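Side-chain contacts in cell wall binding protein cwp8 (Peptoclostridium difficile, PDB 5J6Q), which is a cell wall protein that probably anchors to the surface of the bacterium through its three CWB2 modules, alongside the S-layer: residues D189-A192 and E193-F196; D270-K273 and V274-V278; S262-H265 and K266-R269; A580-A583 and I584-I587. All blocks are in the same frame, centred on the assembly; numbering follows the deposited sequence.

Contact 1: D189-A192 and E193-F196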
loop_
_atom_site.group_PDB
_atom_site.type_symbol
_atom_site.label_atom_id
_atom_site.label_comp_id
_atom_site.label_asym_id
_atom_site.label_seq_id
_atom_site.Cartn_x
_atom_site.Cartn_y
_atom_site.Cartn_z
ATOM N N ASP A 189 -0.326 -10.508 -6.218
ATOM C CA ASP A 189 0.965 -10.776 -5.594
ATOM C C ASP A 189 1.871 -9.570 -5.894
ATOM O O ASP A 189 2.373 -9.472 -7.019
ATOM C CB ASP A 189 1.572 -12.038 -6.207
ATOM C CG ASP A 189 2.035 -12.990 -5.169
ATOM O OD1 ASP A 189 1.689 -14.162 -5.270
ATOM O OD2 ASP A 189 2.758 -12.550 -4.239
ATOM N N ILE A 190 2.097 -8.663 -4.936
ATOM C CA ILE A 190 2.888 -7.458 -5.244
ATOM C C ILE A 190 3.963 -7.133 -4.199
ATOM O O ILE A 190 3.901 -7.608 -3.060
ATOM C CB ILE A 190 1.898 -6.259 -5.326
ATOM C CG1 ILE A 190 1.155 -6.158 -3.962
ATOM C CG2 ILE A 190 0.918 -6.442 -6.487
ATOM C CD1 ILE A 190 0.164 -4.987 -3.863
ATOM N N SER A 191 4.948 -6.358 -4.587
ATOM C CA SER A 191 5.936 -5.969 -3.611
ATOM C C SER A 191 5.236 -4.961 -2.604
ATOM O O SER A 191 4.186 -4.383 -2.911
ATOM C CB SER A 191 7.112 -5.300 -4.311
ATOM O OG SER A 191 6.717 -4.033 -4.825
ATOM N N ALA A 192 5.803 -4.773 -1.429
ATOM C CA ALA A 192 5.236 -3.872 -0.436
ATOM C C ALA A 192 5.453 -2.428 -0.925
ATOM O O ALA A 192 4.616 -1.568 -0.668
ATOM C CB ALA A 192 5.937 -4.090 0.883
ATOM N N GLU A 193 6.564 -2.192 -1.677
ATOM C CA GLU A 193 6.908 -0.877 -2.180
ATOM C C GLU A 193 5.821 -0.261 -3.073
ATOM O O GLU A 193 5.564 0.934 -2.969
ATOM C CB GLU A 193 8.232 -0.944 -2.941
ATOM C CG GLU A 193 9.446 -0.904 -2.011
ATOM C CD GLU A 193 9.727 -2.243 -1.301
ATOM O OE1 GLU A 193 9.050 -3.250 -1.604
ATOM O OE2 GLU A 193 10.633 -2.287 -0.448
ATOM N N GLU A 194 5.177 -1.080 -3.930
ATOM C CA GLU A 194 4.134 -0.656 -4.830
ATOM C C GLU A 194 3.023 0.024 -4.049
ATOM O O GLU A 194 2.299 0.859 -4.606
ATOM C CB GLU A 194 3.491 -1.860 -5.572
ATOM C CG GLU A 194 4.365 -2.494 -6.638
ATOM C CD GLU A 194 3.701 -3.727 -7.248
ATOM O OE1 GLU A 194 2.522 -3.618 -7.708
ATOM O OE2 GLU A 194 4.358 -4.805 -7.266
ATOM N N LEU A 195 2.832 -0.400 -2.799
ATOM C CA LEU A 195 1.803 0.176 -1.924
ATOM C C LEU A 195 2.277 1.329 -0.909
ATOM O O LEU A 195 1.478 2.119 -0.468
ATOM C CB LEU A 195 1.257 -0.946 -1.025
ATOM C CG LEU A 195 0.532 -2.114 -1.744
ATOM C CD1 LEU A 195 -0.301 -2.900 -0.646
ATOM C CD2 LEU A 195 -0.498 -1.584 -2.838
ATOM N N PHE A 196 3.552 1.393 -0.579
ATOM C CA PHE A 196 4.012 2.248 0.484
ATOM C C PHE A 196 5.469 2.449 0.284
ATOM O O PHE A 196 6.191 1.473 0.098
ATOM C CB PHE A 196 3.653 1.534 1.804
ATOM C CG PHE A 196 4.169 2.151 3.097
ATOM C CD1 PHE A 196 3.593 3.303 3.613
ATOM C CD2 PHE A 196 5.197 1.529 3.822
ATOM C CE1 PHE A 196 4.030 3.835 4.839
ATOM C CE2 PHE A 196 5.631 2.046 5.035
ATOM C CZ PHE A 196 5.041 3.201 5.542
#

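Contact 2: D270-K273 and V274-V278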
loop_
_atom_site.group_PDB
_atom_site.type_symbol
_atom_site.label_atom_id
_atom_site.label_comp_id
_atom_site.label_asym_id
_atom_site.label_seq_id
_atom_site.Cartn_x
_atom_site.Cartn_y
_atom_site.Cartn_z
ATOM N N ASP A 270 6.192 -1.545 8.972
ATOM C CA ASP A 270 5.645 -0.176 8.958
ATOM C C ASP A 270 4.320 -0.110 8.204
ATOM O O ASP A 270 3.278 0.370 8.742
ATOM C CB ASP A 270 6.726 0.742 8.381
ATOM C CG ASP A 270 7.768 0.998 9.445
ATOM O OD1 ASP A 270 7.528 0.618 10.612
ATOM O OD2 ASP A 270 8.816 1.570 9.126
ATOM N N LEU A 271 4.324 -0.716 6.995
ATOM C CA LEU A 271 3.115 -0.778 6.189
ATOM C C LEU A 271 2.053 -1.519 6.916
ATOM O O LEU A 271 0.856 -1.152 6.883
ATOM C CB LEU A 271 3.404 -1.479 4.827
ATOM C CG LEU A 271 2.107 -1.903 4.126
ATOM C CD1 LEU A 271 1.297 -0.670 3.797
ATOM C CD2 LEU A 271 2.381 -2.638 2.813
ATOM N N HIS A 272 2.435 -2.619 7.582
ATOM C CA HIS A 272 1.383 -3.403 8.313
ATOM C C HIS A 272 0.843 -2.526 9.442
ATOM O O HIS A 272 -0.358 -2.504 9.700
ATOM C CB HIS A 272 1.966 -4.718 8.858
ATOM C CG HIS A 272 0.931 -5.511 9.584
ATOM N ND1 HIS A 272 0.253 -6.564 8.994
ATOM C CD2 HIS A 272 0.443 -5.392 10.841
ATOM C CE1 HIS A 272 -0.595 -7.056 9.888
ATOM N NE2 HIS A 272 -0.508 -6.369 11.008
ATOM N N LYS A 273 1.724 -1.796 10.153
ATOM C CA LYS A 273 1.225 -0.774 11.168
ATOM C C LYS A 273 0.166 0.207 10.555
ATOM O O LYS A 273 -0.955 0.422 11.126
ATOM C CB LYS A 273 2.402 0.100 11.671
ATOM C CG LYS A 273 3.322 -0.641 12.633
ATOM C CD LYS A 273 4.569 0.165 13.025
ATOM C CE LYS A 273 5.747 -0.765 13.255
ATOM N NZ LYS A 273 7.066 -0.055 13.251
ATOM N N VAL A 274 0.483 0.787 9.316
ATOM C CA VAL A 274 -0.513 1.738 8.720
ATOM C C VAL A 274 -1.755 1.085 8.370
ATOM O O VAL A 274 -2.900 1.629 8.572
ATOM C CB VAL A 274 0.141 2.385 7.488
ATOM C CG1 VAL A 274 -0.866 3.219 6.702
ATOM C CG2 VAL A 274 1.345 3.182 7.936
ATOM N N LEU A 275 -1.616 -0.206 7.866
ATOM C CA LEU A 275 -2.904 -0.867 7.522
ATOM C C LEU A 275 -3.734 -1.211 8.769
ATOM O O LEU A 275 -4.981 -1.249 8.683
ATOM C CB LEU A 275 -2.620 -2.092 6.666
ATOM C CG LEU A 275 -2.027 -1.609 5.305
ATOM C CD1 LEU A 275 -1.632 -2.774 4.393
ATOM C CD2 LEU A 275 -3.141 -0.723 4.652
ATOM N N THR A 276 -3.072 -1.430 9.915
ATOM C CA THR A 276 -3.856 -1.745 11.168
ATOM C C THR A 276 -4.605 -0.504 11.437
ATOM O O THR A 276 -5.824 -0.536 11.716
ATOM C CB THR A 276 -2.894 -2.154 12.327
ATOM O OG1 THR A 276 -2.083 -3.211 11.824
ATOM C CG2 THR A 276 -3.641 -2.633 13.597
ATOM N N ASP A 277 -3.876 0.657 11.333
ATOM C CA ASP A 277 -4.601 1.920 11.488
ATOM C C ASP A 277 -5.773 2.019 10.534
ATOM O O ASP A 277 -6.882 2.368 10.974
ATOM C CB ASP A 277 -3.649 3.131 11.283
ATOM C CG ASP A 277 -2.789 3.340 12.505
ATOM O OD1 ASP A 277 -3.309 3.174 13.616
ATOM O OD2 ASP A 277 -1.563 3.640 12.343
ATOM N N VAL A 278 -5.566 1.725 9.207
ATOM C CA VAL A 278 -6.701 1.780 8.262
ATOM C C VAL A 278 -7.804 0.775 8.693
ATOM O O VAL A 278 -9.002 1.087 8.644
ATOM C CB VAL A 278 -6.327 1.451 6.799
ATOM C CG1 VAL A 278 -7.595 1.425 5.942
ATOM C CG2 VAL A 278 -5.320 2.468 6.232
#

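Contact 3: S262-H265 and K266-R269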
loop_
_atom_site.group_PDB
_atom_site.type_symbol
_atom_site.label_atom_id
_atom_site.label_comp_id
_atom_site.label_asym_id
_atom_site.label_seq_id
_atom_site.Cartn_x
_atom_site.Cartn_y
_atom_site.Cartn_z
ATOM N N SER A 262 8.586 -8.082 0.750
ATOM C CA SER A 262 9.723 -7.266 0.331
ATOM C C SER A 262 11.007 -7.705 1.010
ATOM O O SER A 262 10.953 -8.355 2.019
ATOM C CB SER A 262 9.514 -5.797 0.683
ATOM O OG SER A 262 10.668 -5.033 0.358
ATOM N N LYS A 263 12.162 -7.324 0.460
ATOM C CA LYS A 263 13.423 -7.627 1.116
ATOM C C LYS A 263 13.598 -6.624 2.274
ATOM O O LYS A 263 14.519 -6.767 3.065
ATOM C CB LYS A 263 14.597 -7.485 0.135
ATOM N N ASN A 264 12.697 -5.610 2.360
ATOM C CA ASN A 264 12.713 -4.546 3.370
ATOM C C ASN A 264 11.767 -4.853 4.533
ATOM O O ASN A 264 10.602 -4.452 4.521
ATOM C CB ASN A 264 12.297 -3.246 2.716
ATOM C CG ASN A 264 12.873 -2.015 3.356
ATOM O OD1 ASN A 264 12.971 -1.925 4.584
ATOM N ND2 ASN A 264 13.234 -1.001 2.593
ATOM N N HIS A 265 12.274 -5.540 5.553
ATOM C CA HIS A 265 11.448 -5.916 6.699
ATOM C C HIS A 265 10.852 -4.717 7.439
ATOM O O HIS A 265 9.729 -4.800 7.921
ATOM C CB HIS A 265 12.279 -6.783 7.650
ATOM C CG HIS A 265 12.297 -8.202 7.195
ATOM N ND1 HIS A 265 13.359 -8.746 6.499
ATOM C CD2 HIS A 265 11.364 -9.178 7.304
ATOM C CE1 HIS A 265 13.054 -10.002 6.204
ATOM N NE2 HIS A 265 11.857 -10.289 6.672
ATOM N N LYS A 266 11.573 -3.614 7.540
ATOM C CA LYS A 266 10.968 -2.465 8.226
ATOM C C LYS A 266 9.789 -1.930 7.391
ATOM O O LYS A 266 8.712 -1.760 7.941
ATOM C CB LYS A 266 11.988 -1.363 8.518
ATOM C CG LYS A 266 11.687 -0.738 9.863
ATOM C CD LYS A 266 12.398 0.564 10.078
ATOM C CE LYS A 266 11.530 1.448 10.933
ATOM N NZ LYS A 266 11.731 2.870 10.604
ATOM N N LEU A 267 9.980 -1.703 6.087
ATOM C CA LEU A 267 8.891 -1.284 5.185
ATOM C C LEU A 267 7.613 -2.074 5.499
ATOM O O LEU A 267 6.544 -1.470 5.738
ATOM C CB LEU A 267 9.356 -1.581 3.749
ATOM C CG LEU A 267 8.677 -0.846 2.560
ATOM C CD1 LEU A 267 7.219 -0.692 2.767
ATOM C CD2 LEU A 267 9.317 0.511 2.331
ATOM N N VAL A 268 7.743 -3.448 5.545
ATOM C CA VAL A 268 6.590 -4.310 5.762
ATOM C C VAL A 268 5.994 -4.157 7.115
ATOM O O VAL A 268 4.742 -4.155 7.240
ATOM C CB VAL A 268 6.931 -5.829 5.527
ATOM C CG1 VAL A 268 5.673 -6.653 5.651
ATOM C CG2 VAL A 268 7.558 -6.048 4.142
ATOM N N ARG A 269 6.845 -4.087 8.145
ATOM C CA ARG A 269 6.301 -3.936 9.494
ATOM C C ARG A 269 5.548 -2.568 9.525
ATOM O O ARG A 269 4.437 -2.461 10.020
ATOM C CB ARG A 269 7.453 -3.911 10.543
ATOM C CG ARG A 269 7.476 -5.044 11.571
ATOM C CD ARG A 269 8.685 -4.894 12.506
ATOM N NE ARG A 269 9.882 -5.488 11.907
ATOM C CZ ARG A 269 11.006 -4.817 11.662
ATOM N NH1 ARG A 269 12.044 -5.431 11.092
ATOM N NH2 ARG A 269 11.105 -3.532 11.990
#

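Contact 4: A580-A583 and I584-I587. With SO4 (sulfate ion), chain F.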
loop_
_atom_site.group_PDB
_atom_site.type_symbol
_atom_site.label_atom_id
_atom_site.label_comp_id
_atom_site.label_asym_id
_atom_site.label_seq_id
_atom_site.Cartn_x
_atom_site.Cartn_y
_atom_site.Cartn_z
ATOM N N ALA A 580 9.866 15.549 -2.006
ATOM C CA ALA A 580 10.914 14.540 -1.682
ATOM C C ALA A 580 10.533 13.778 -0.366
ATOM O O ALA A 580 10.173 14.448 0.619
ATOM C CB ALA A 580 12.213 15.292 -1.443
ATOM N N LYS A 581 10.687 12.463 -0.342
ATOM C CA LYS A 581 10.419 11.627 0.834
ATOM C C LYS A 581 11.309 12.097 1.991
ATOM O O LYS A 581 10.935 12.072 3.213
ATOM C CB LYS A 581 10.744 10.107 0.535
ATOM C CG LYS A 581 10.399 9.204 1.766
ATOM C CD LYS A 581 10.306 7.706 1.397
ATOM C CE LYS A 581 11.595 7.174 0.825
ATOM N NZ LYS A 581 11.464 5.708 0.562
ATOM N N ASN A 582 12.499 12.490 1.640
ATOM C CA ASN A 582 13.397 12.997 2.711
ATOM C C ASN A 582 12.831 14.254 3.537
ATOM O O ASN A 582 13.061 14.329 4.753
ATOM C CB ASN A 582 14.705 13.369 2.130
ATOM C CG ASN A 582 15.608 12.152 1.924
ATOM O OD1 ASN A 582 16.701 12.335 1.358
ATOM N ND2 ASN A 582 15.244 10.892 2.319
ATOM N N ALA A 583 12.114 15.190 2.887
ATOM C CA ALA A 583 11.568 16.352 3.598
ATOM C C ALA A 583 10.481 15.878 4.503
ATOM O O ALA A 583 10.384 16.399 5.591
ATOM C CB ALA A 583 10.972 17.395 2.633
ATOM N N ILE A 584 9.650 14.930 4.040
ATOM C CA ILE A 584 8.619 14.339 4.895
ATOM C C ILE A 584 9.301 13.615 6.054
ATOM O O ILE A 584 8.775 13.624 7.213
ATOM C CB ILE A 584 7.729 13.274 4.141
ATOM C CG1 ILE A 584 6.992 13.894 2.909
ATOM C CG2 ILE A 584 6.677 12.603 5.089
ATOM C CD1 ILE A 584 6.443 15.334 3.014
ATOM N N GLU A 585 10.457 12.963 5.783
ATOM C CA GLU A 585 11.076 12.202 6.861
ATOM C C GLU A 585 11.644 13.230 7.838
ATOM O O GLU A 585 11.401 13.079 9.050
ATOM C CB GLU A 585 12.177 11.225 6.347
ATOM C CG GLU A 585 11.553 10.096 5.532
ATOM C CD GLU A 585 12.597 9.194 4.894
ATOM O OE1 GLU A 585 12.454 7.985 5.055
ATOM O OE2 GLU A 585 13.538 9.706 4.212
ATOM N N LYS A 586 12.295 14.263 7.308
ATOM C CA LYS A 586 12.902 15.340 8.112
ATOM C C LYS A 586 11.827 15.919 9.013
ATOM O O LYS A 586 12.070 16.081 10.203
ATOM C CB LYS A 586 13.479 16.486 7.204
ATOM C CG LYS A 586 14.577 17.418 7.874
ATOM C CD LYS A 586 15.403 16.650 9.023
ATOM C CE LYS A 586 16.778 16.133 8.551
ATOM N NZ LYS A 586 17.334 15.201 9.587
ATOM N N ILE A 587 10.606 16.182 8.456
ATOM C CA ILE A 587 9.534 16.806 9.190
ATOM C C ILE A 587 9.084 15.860 10.319
ATOM O O ILE A 587 8.965 16.280 11.484
ATOM C CB ILE A 587 8.340 17.215 8.234
ATOM C CG1 ILE A 587 8.737 18.304 7.220
ATOM C CG2 ILE A 587 7.193 17.736 9.066
ATOM C CD1 ILE A 587 7.635 18.501 6.188
HETATM S S SO4 F . 11.480 10.797 -3.385
HETATM O O1 SO4 F . 12.037 9.443 -3.147
HETATM O O2 SO4 F . 12.485 11.830 -3.167
HETATM O O3 SO4 F . 11.019 10.917 -4.771
HETATM O O4 SO4 F . 10.355 10.954 -2.505
#

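Contact 1: D189-A192 and E193-F196
Where edge strand 186-191 leaves its four-stranded mixed sheet, Ser191 and Glu194 exchange reciprocal bonds, each backbone N meeting the other's side chain, around a short turn with helical backbone angles. The firmer half runs from Ser191 N to Glu194 OE2 (3.2 Å), the donor standing above the carboxylate, 54° out of its plane. The return bond from Glu194 N to Ser191 OG, 3.4 Å, is weak. OG faces the turn because it sits between its own backbone N and carbonyl carbon (chi1 69°). Glu194, extended beyond CG, runs back along the strand and brings its carboxylate against the branch point of Ile190, with OE1 3.5 Å from Ile190 CG2. The other arm of Ile190 goes inward: CD1 meets Leu195 CG at 3.6 Å, the two side chains crossing at about a right angle. Val260 of the adjacent strand touches both, and Leu204 and Ile208 of helix 203-213 also pack on Leu195. Glu193 leaves the turn on another side, where OE2 bonds Ser262 OG. At the centre of the turn, Ala192 O accepts from Leu195 N at 3.0 Å and, weakly, from Phe196 N at 3.1 Å.

Contact 2: D270-K273 and V274-V278
Leu271 and Leu275, one turn apart and both buried, make the closely packed side of this stretch, their CD1 atoms 3.7 Å from each other. Leu271 carries its CG anti to the backbone N (chi1 164°), whereas Leu275 has its CG anti to the carbonyl carbon (chi1 -66°), and with these different first torsions the two branched ends meet. Phe244 of strand 242-249 touches both leucines, and Ile246 adds to the cover on Leu275. Next to them the Thr276 hydroxyl folds back onto the helix and donates a hydrogen bond to His272 O, OG1 to O 2.8 Å. His272 O also accepts from Thr276 N, at 2.9 Å, and the two donors reach it from opposite faces of its carbonyl plane. This is the familiar alpha-helical arrangement in which a threonine hydroxyl bonds the carbonyl four residues earlier, and it belongs to helix 265-280, packed against the sheet of the domain 3 region. The His272 ring lies against Phe220 and, edge-to-face, Phe244. The outer side is looser. Lys273 is exposed and reaches back to Asp270, NZ to OD1 2.8 Å, in a salt bridge that meets the oxygen nearly along its C-O axis. Between the two sides Val274 lays CG2 3.5 Å from Asp270 O, the carbonyl that accepts Val274 N at 2.9 Å.

Contact 3: S262-H265 and K266-R269
Asn264 and Leu267 cross at about a right angle at the start of helix 265-280, their CB atoms 3.5 Å apart. Asn264 is the N-cap: with its CG swung roughly opposite the backbone N (chi1 -152°), the side chain bends over the first turn, and OD1 accepts from Leu267 N in a weak but nearly straight bond, 3.4 Å long with an N-H...O angle of 172°. Just before it, Ser262 OG takes Asn264 N at 2.9 Å, an ST turn that leads from strand 256-262 into the cap. On another side of the turn, Arg269 bends at chi3 (-84°) and lays one face of its guanidinium over the His265 carbonyl, whose oxygen stands 3.8 Å above the plane of the Arg269 group and toward its rim. NH1 of Arg269 comes within 3.7 Å of His265 CB, while NH1 also forms a salt bridge with Glu231 and NE bonds Leu226 O. His265 O itself accepts Arg269 N at 3.0 Å. A carbonyl already bonded in the helix therefore lies beneath a cation, which would probably polarise it further, though Glu231 shares the charge of that cation.

Contact 4: A580-A583 and I584-I587
Ala580, at the N-cap position of the last helix, 581-590, accepts Ile584 N on its O across a long, weak 3.5 Å bond. At Lys581 the backbone N points out of the helix start to a sulfate ion, bonding O4 at 2.7 Å and O2 more weakly; the ion probably came from the crystallisation liquor, and a helix N terminus is a natural seat for an anion. The Lys581 side chain leans on Glu585, CG to CD 3.8 Å, but NZ stays 5.1 Å from Glu585 OE1 and bonds Asp197 O instead. Asn582 follows with a direct polar link, its ND2 donating to Glu585 OE2 at 2.8 Å. Amide and carboxylate are nearly coplanar, 10° apart, and the donor meets OE2 nearly in line with the C-O bond. Glu585, extended beyond CG, carries its carboxylate back to this amide. Ala583 then contributes a regular helical bond, its O accepting Ile587 N at 2.9 Å. On the buried side, Ile584 and Ile587 pack on Leu572 of strand 572-575 and Val518 of strand 516-519, both in the third CWB2 region, placing the helix against a parallel sheet, while Lys581 also touches Ile199 and Arg200 in the loop before helix 203-213.

From the N terminus, contact 1 turns the chain out of strand 186-191, contact 3 leads from strand 256-262 into helix 265-280, contact 2 continues along that helix, and contact 4 begins the last helix. All four are local and follow in series; none encloses or crosses another. Contacts 1 and 3 meet through Phe196, whose CD2 packs on Leu267 CD1, and the same ring reaches Leu271 in contact 2, so the turn after the edge strand is tied to the helix over the domain 3 sheet. Contact 4 touches none of the others, its nearest atoms about 6 Å from contact 3, but Lys581 bonds the residue directly after Phe196, joining the two regions.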